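Local coordinates for unsaturated glucuronyl hydrolase (Streptococcus agalactiae, PDB 2ZZR), which hydrolyses unsaturated disaccharides of chondroitin, hyaluronan and heparin, releasing the unsaturated uronic acid from their non-reducing end, at residues N65-W78 and L89-R103. Sequence-based numbering, arbitrary orientation.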
# COMPACT_ATOMS: atom_id res chain seq x y z
N ASN A 65 3.55 -19.06 6.11
CA ASN A 65 3.34 -17.73 6.66
C ASN A 65 4.62 -17.10 7.20
O ASN A 65 4.77 -16.90 8.41
CB ASN A 65 2.24 -17.76 7.73
CG ASN A 65 1.63 -16.38 7.99
OD1 ASN A 65 2.07 -15.38 7.43
ND2 ASN A 65 0.60 -16.34 8.84
N THR A 66 5.54 -16.77 6.29
CA THR A 66 6.86 -16.27 6.69
C THR A 66 7.37 -15.10 5.83
O THR A 66 8.51 -14.67 5.99
CB THR A 66 7.93 -17.39 6.66
OG1 THR A 66 8.03 -17.91 5.33
CG2 THR A 66 7.59 -18.53 7.63
N GLU A 67 6.53 -14.59 4.93
CA GLU A 67 6.91 -13.44 4.11
C GLU A 67 6.34 -12.13 4.65
O GLU A 67 5.74 -12.11 5.72
CB GLU A 67 6.51 -13.65 2.64
CG GLU A 67 7.65 -14.13 1.73
CD GLU A 67 8.70 -13.07 1.44
OE1 GLU A 67 8.65 -11.99 2.06
OE2 GLU A 67 9.58 -13.32 0.58
N TRP A 68 6.57 -11.03 3.93
CA TRP A 68 6.00 -9.73 4.30
C TRP A 68 4.62 -9.52 3.67
O TRP A 68 3.95 -8.52 3.96
CB TRP A 68 6.94 -8.57 3.92
CG TRP A 68 7.08 -8.30 2.43
CD1 TRP A 68 7.94 -8.91 1.57
CD2 TRP A 68 6.35 -7.33 1.66
NE1 TRP A 68 7.79 -8.39 0.30
CE2 TRP A 68 6.82 -7.42 0.33
CE3 TRP A 68 5.34 -6.41 1.96
CZ2 TRP A 68 6.31 -6.63 -0.71
CZ3 TRP A 68 4.83 -5.61 0.92
CH2 TRP A 68 5.33 -5.72 -0.39
N THR A 69 4.22 -10.47 2.83
CA THR A 69 3.10 -10.31 1.90
C THR A 69 1.86 -11.15 2.25
O THR A 69 0.83 -11.02 1.58
CB THR A 69 3.52 -10.71 0.48
OG1 THR A 69 4.20 -11.97 0.52
CG2 THR A 69 4.44 -9.66 -0.12
N ASN A 70 1.96 -12.01 3.26
CA ASN A 70 0.88 -12.97 3.55
C ASN A 70 -0.47 -12.33 3.87
O ASN A 70 -1.51 -12.87 3.50
CB ASN A 70 1.27 -13.91 4.68
CG ASN A 70 2.50 -14.72 4.35
OD1 ASN A 70 2.40 -15.86 3.88
ND2 ASN A 70 3.66 -14.14 4.58
N GLY A 71 -0.42 -11.18 4.54
CA GLY A 71 -1.63 -10.44 4.94
C GLY A 71 -2.48 -9.96 3.78
O GLY A 71 -3.70 -9.79 3.93
N PHE A 72 -1.85 -9.72 2.62
CA PHE A 72 -2.57 -9.26 1.43
C PHE A 72 -3.52 -10.32 0.88
O PHE A 72 -4.59 -9.99 0.37
CB PHE A 72 -1.60 -8.80 0.33
CG PHE A 72 -0.80 -7.58 0.70
CD1 PHE A 72 -1.43 -6.36 0.95
CD2 PHE A 72 0.59 -7.65 0.80
CE1 PHE A 72 -0.69 -5.23 1.30
CE2 PHE A 72 1.34 -6.53 1.15
CZ PHE A 72 0.70 -5.31 1.40
N TRP A 73 -3.14 -11.59 1.01
CA TRP A 73 -4.02 -12.70 0.65
C TRP A 73 -5.29 -12.68 1.51
O TRP A 73 -6.41 -12.64 0.99
CB TRP A 73 -3.29 -14.04 0.77
CG TRP A 73 -4.20 -15.25 0.74
CD1 TRP A 73 -4.41 -16.14 1.76
CD2 TRP A 73 -5.05 -15.67 -0.34
NE1 TRP A 73 -5.31 -17.10 1.37
CE2 TRP A 73 -5.72 -16.84 0.09
CE3 TRP A 73 -5.28 -15.19 -1.64
CZ2 TRP A 73 -6.63 -17.53 -0.73
CZ3 TRP A 73 -6.19 -15.87 -2.46
CH2 TRP A 73 -6.85 -17.03 -1.99
N THR A 74 -5.10 -12.68 2.83
CA THR A 74 -6.21 -12.62 3.79
C THR A 74 -7.07 -11.37 3.55
O THR A 74 -8.30 -11.44 3.61
CB THR A 74 -5.72 -12.65 5.24
OG1 THR A 74 -4.72 -13.68 5.40
CG2 THR A 74 -6.88 -12.92 6.21
N GLY A 75 -6.42 -10.24 3.25
CA GLY A 75 -7.14 -9.01 2.90
C GLY A 75 -8.06 -9.14 1.70
O GLY A 75 -9.18 -8.61 1.72
N CYS A 76 -7.61 -9.85 0.66
CA CYS A 76 -8.46 -10.13 -0.51
C CYS A 76 -9.70 -10.92 -0.07
O CYS A 76 -10.82 -10.61 -0.51
CB CYS A 76 -7.70 -10.93 -1.58
SG CYS A 76 -6.44 -10.00 -2.51
N LEU A 77 -9.49 -11.91 0.78
CA LEU A 77 -10.60 -12.72 1.30
C LEU A 77 -11.62 -11.89 2.09
O LEU A 77 -12.83 -12.05 1.90
CB LEU A 77 -10.08 -13.88 2.15
CG LEU A 77 -9.10 -14.84 1.47
CD1 LEU A 77 -8.69 -15.95 2.43
CD2 LEU A 77 -9.65 -15.40 0.16
N TRP A 78 -11.13 -11.02 2.97
CA TRP A 78 -12.02 -10.17 3.77
C TRP A 78 -12.78 -9.17 2.90
O TRP A 78 -13.97 -8.93 3.14
CB TRP A 78 -11.28 -9.43 4.89
CG TRP A 78 -10.86 -10.28 6.06
CD1 TRP A 78 -9.60 -10.37 6.59
CD2 TRP A 78 -11.69 -11.15 6.84
NE1 TRP A 78 -9.60 -11.24 7.66
CE2 TRP A 78 -10.87 -11.74 7.83
CE3 TRP A 78 -13.05 -11.50 6.79
CZ2 TRP A 78 -11.36 -12.66 8.76
CZ3 TRP A 78 -13.54 -12.41 7.72
CH2 TRP A 78 -12.70 -12.98 8.69
N LEU A 89 -15.78 -17.76 3.05
CA LEU A 89 -14.66 -16.81 3.01
C LEU A 89 -14.18 -16.46 4.41
O LEU A 89 -12.98 -16.44 4.67
CB LEU A 89 -15.06 -15.55 2.24
CG LEU A 89 -15.33 -15.73 0.75
CD1 LEU A 89 -15.93 -14.47 0.17
CD2 LEU A 89 -14.08 -16.12 -0.02
N LYS A 90 -15.13 -16.19 5.31
CA LYS A 90 -14.82 -15.92 6.70
C LYS A 90 -14.09 -17.10 7.35
O LYS A 90 -13.13 -16.91 8.09
CB LYS A 90 -16.10 -15.59 7.48
CG LYS A 90 -15.89 -15.44 8.97
CD LYS A 90 -17.20 -15.20 9.69
CE LYS A 90 -16.99 -15.10 11.19
NZ LYS A 90 -18.20 -14.57 11.87
N ASN A 91 -14.56 -18.31 7.05
CA ASN A 91 -13.93 -19.51 7.58
C ASN A 91 -12.44 -19.59 7.26
O ASN A 91 -11.62 -19.81 8.16
CB ASN A 91 -14.65 -20.77 7.10
CG ASN A 91 -15.95 -21.01 7.83
OD1 ASN A 91 -16.21 -20.42 8.88
ND2 ASN A 91 -16.78 -21.88 7.27
N ILE A 92 -12.09 -19.39 5.99
CA ILE A 92 -10.68 -19.48 5.59
C ILE A 92 -9.88 -18.27 6.08
O ILE A 92 -8.76 -18.43 6.57
CB ILE A 92 -10.49 -19.76 4.06
CG1 ILE A 92 -9.00 -19.96 3.72
CG2 ILE A 92 -11.13 -18.68 3.20
CD1 ILE A 92 -8.31 -21.09 4.50
N ALA A 93 -10.47 -17.08 5.98
CA ALA A 93 -9.80 -15.86 6.42
C ALA A 93 -9.51 -15.88 7.92
O ALA A 93 -8.44 -15.45 8.37
CB ALA A 93 -10.61 -14.62 6.02
N HIS A 94 -10.45 -16.39 8.71
CA HIS A 94 -10.24 -16.47 10.15
C HIS A 94 -9.19 -17.52 10.53
O HIS A 94 -8.49 -17.36 11.54
CB HIS A 94 -11.53 -16.72 10.93
CG HIS A 94 -11.32 -16.79 12.41
ND1 HIS A 94 -10.98 -15.68 13.16
CD2 HIS A 94 -11.35 -17.83 13.27
CE1 HIS A 94 -10.83 -16.04 14.42
NE2 HIS A 94 -11.04 -17.34 14.51
N LYS A 95 -9.08 -18.58 9.74
CA LYS A 95 -7.99 -19.54 9.90
C LYS A 95 -6.64 -18.87 9.64
O LYS A 95 -5.68 -19.11 10.38
CB LYS A 95 -8.20 -20.76 9.01
CG LYS A 95 -9.20 -21.75 9.60
CD LYS A 95 -9.46 -22.91 8.67
CE LYS A 95 -10.64 -23.73 9.15
NZ LYS A 95 -11.11 -24.66 8.08
N ASN A 96 -6.58 -18.01 8.62
CA ASN A 96 -5.40 -17.17 8.38
C ASN A 96 -5.08 -16.33 9.62
O ASN A 96 -3.94 -16.28 10.07
CB ASN A 96 -5.58 -16.25 7.17
CG ASN A 96 -5.50 -16.97 5.84
OD1 ASN A 96 -5.33 -18.20 5.77
ND2 ASN A 96 -5.64 -16.20 4.77
N VAL A 97 -6.10 -15.68 10.17
CA VAL A 97 -5.96 -14.90 11.41
C VAL A 97 -5.32 -15.71 12.54
O VAL A 97 -4.43 -15.22 13.24
CB VAL A 97 -7.32 -14.29 11.86
CG1 VAL A 97 -7.23 -13.70 13.25
CG2 VAL A 97 -7.78 -13.24 10.85
N LEU A 98 -5.76 -16.96 12.71
CA LEU A 98 -5.19 -17.81 13.76
C LEU A 98 -3.72 -18.12 13.50
O LEU A 98 -2.91 -18.16 14.43
CB LEU A 98 -6.02 -19.08 13.94
CG LEU A 98 -7.43 -18.88 14.51
CD1 LEU A 98 -8.19 -20.21 14.62
CD2 LEU A 98 -7.39 -18.18 15.86
N SER A 99 -3.38 -18.30 12.22
CA SER A 99 -1.99 -18.47 11.78
C SER A 99 -1.16 -17.23 12.09
O SER A 99 -0.02 -17.34 12.55
CB SER A 99 -1.94 -18.78 10.28
OG SER A 99 -0.61 -18.82 9.80
N PHE A 100 -1.71 -16.04 11.83
CA PHE A 100 -1.03 -14.79 12.19
C PHE A 100 -0.83 -14.65 13.70
O PHE A 100 0.21 -14.17 14.15
CB PHE A 100 -1.75 -13.57 11.60
CG PHE A 100 -1.52 -13.40 10.12
CD1 PHE A 100 -2.52 -13.70 9.21
CD2 PHE A 100 -0.29 -12.95 9.65
CE1 PHE A 100 -2.31 -13.56 7.84
CE2 PHE A 100 -0.07 -12.80 8.29
CZ PHE A 100 -1.08 -13.11 7.38
N LEU A 101 -1.82 -15.07 14.48
CA LEU A 101 -1.69 -15.09 15.93
C LEU A 101 -0.56 -16.03 16.35
O LEU A 101 0.25 -15.69 17.22
CB LEU A 101 -3.01 -15.50 16.59
CG LEU A 101 -3.10 -15.46 18.13
CD1 LEU A 101 -2.47 -14.21 18.75
CD2 LEU A 101 -4.55 -15.60 18.57
N ASN A 102 -0.49 -17.21 15.73
CA ASN A 102 0.62 -18.13 15.98
C ASN A 102 1.98 -17.51 15.64
O ASN A 102 2.95 -17.65 16.39
CB ASN A 102 0.44 -19.43 15.18
CG ASN A 102 1.60 -20.39 15.38
OD1 ASN A 102 2.52 -20.45 14.56
ND2 ASN A 102 1.59 -21.12 16.48
N ARG A 103 2.02 -16.81 14.50
CA ARG A 103 3.25 -16.19 14.01
C ARG A 103 3.81 -15.14 14.98
O ARG A 103 5.03 -15.09 15.21
CB ARG A 103 3.02 -15.59 12.62
CG ARG A 103 4.30 -15.09 11.96
CD ARG A 103 4.06 -14.65 10.53
NE ARG A 103 5.27 -14.06 9.96
CZ ARG A 103 5.36 -13.57 8.72
NH1 ARG A 103 4.31 -13.60 7.90
NH2 ARG A 103 6.51 -13.05 8.31
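Leu-89 and Ile-92 bring their methyl groups to Leu-77, whose CD1 lies 3.7 Å from Ile-92 CG2, while Ile-43 of helix 25-46 touches both Leu-77 and Leu-89. Between these two, the aliphatic start of Lys-90 reaches CZ3 of the Trp-78 indole. The next residue after Ile-92, Ala-93, shows how an alanine can seat a large ring. The CB of Trp-78 points away from the neighbouring helix, yet the ring swings back, and Ala-93 CB sits over the middle of one face, 3.5 Å from the centroid of the six-membered ring in a CH-pi contact.

Helices 70-84 and 87-105, joined by a very short turn, form an antiparallel helical hairpin within the alpha-barrel of this family 88 hydrolase; the axes of the two segments approach to 9.2 Å at 153°. Further along, Asn-96 ND2 donates to Thr-74 OG1 (2.8 Å), the hydroxyl lying tilted from the amide plane. Val-97 CG2 then meets the edge of the Trp-78 indole near the ring plane.

Towards the other end the helix meets the loop leading into 70-84. Ser-99 OG accepts a nearly straight bond from Asn-65 ND2 (2.9 Å, 168°), and that same nitrogen lies over the face of Phe-100, amide and ring almost perpendicular. The ring's rim is met in plane by Thr-74 OG1, and Tyr-119 packs against Phe-100 edge-to-face. Arg-103, stretched out from CG to NE, reaches the loop end-on: NH1 and NH2 both bind Glu-67 O (3.0 and 2.9 Å), which lies in the guanidinium plane, and NH1 also donates to Asn-65 OD1 from above the carbonyl plane. Ile-108 O and Ala-109 O accept from NE and NH2 and so hold the guanidinium that grips the Glu-67 carbonyl; the side chain of Glu-67 is about 7 Å from that of Asp-114, the probable nucleophile.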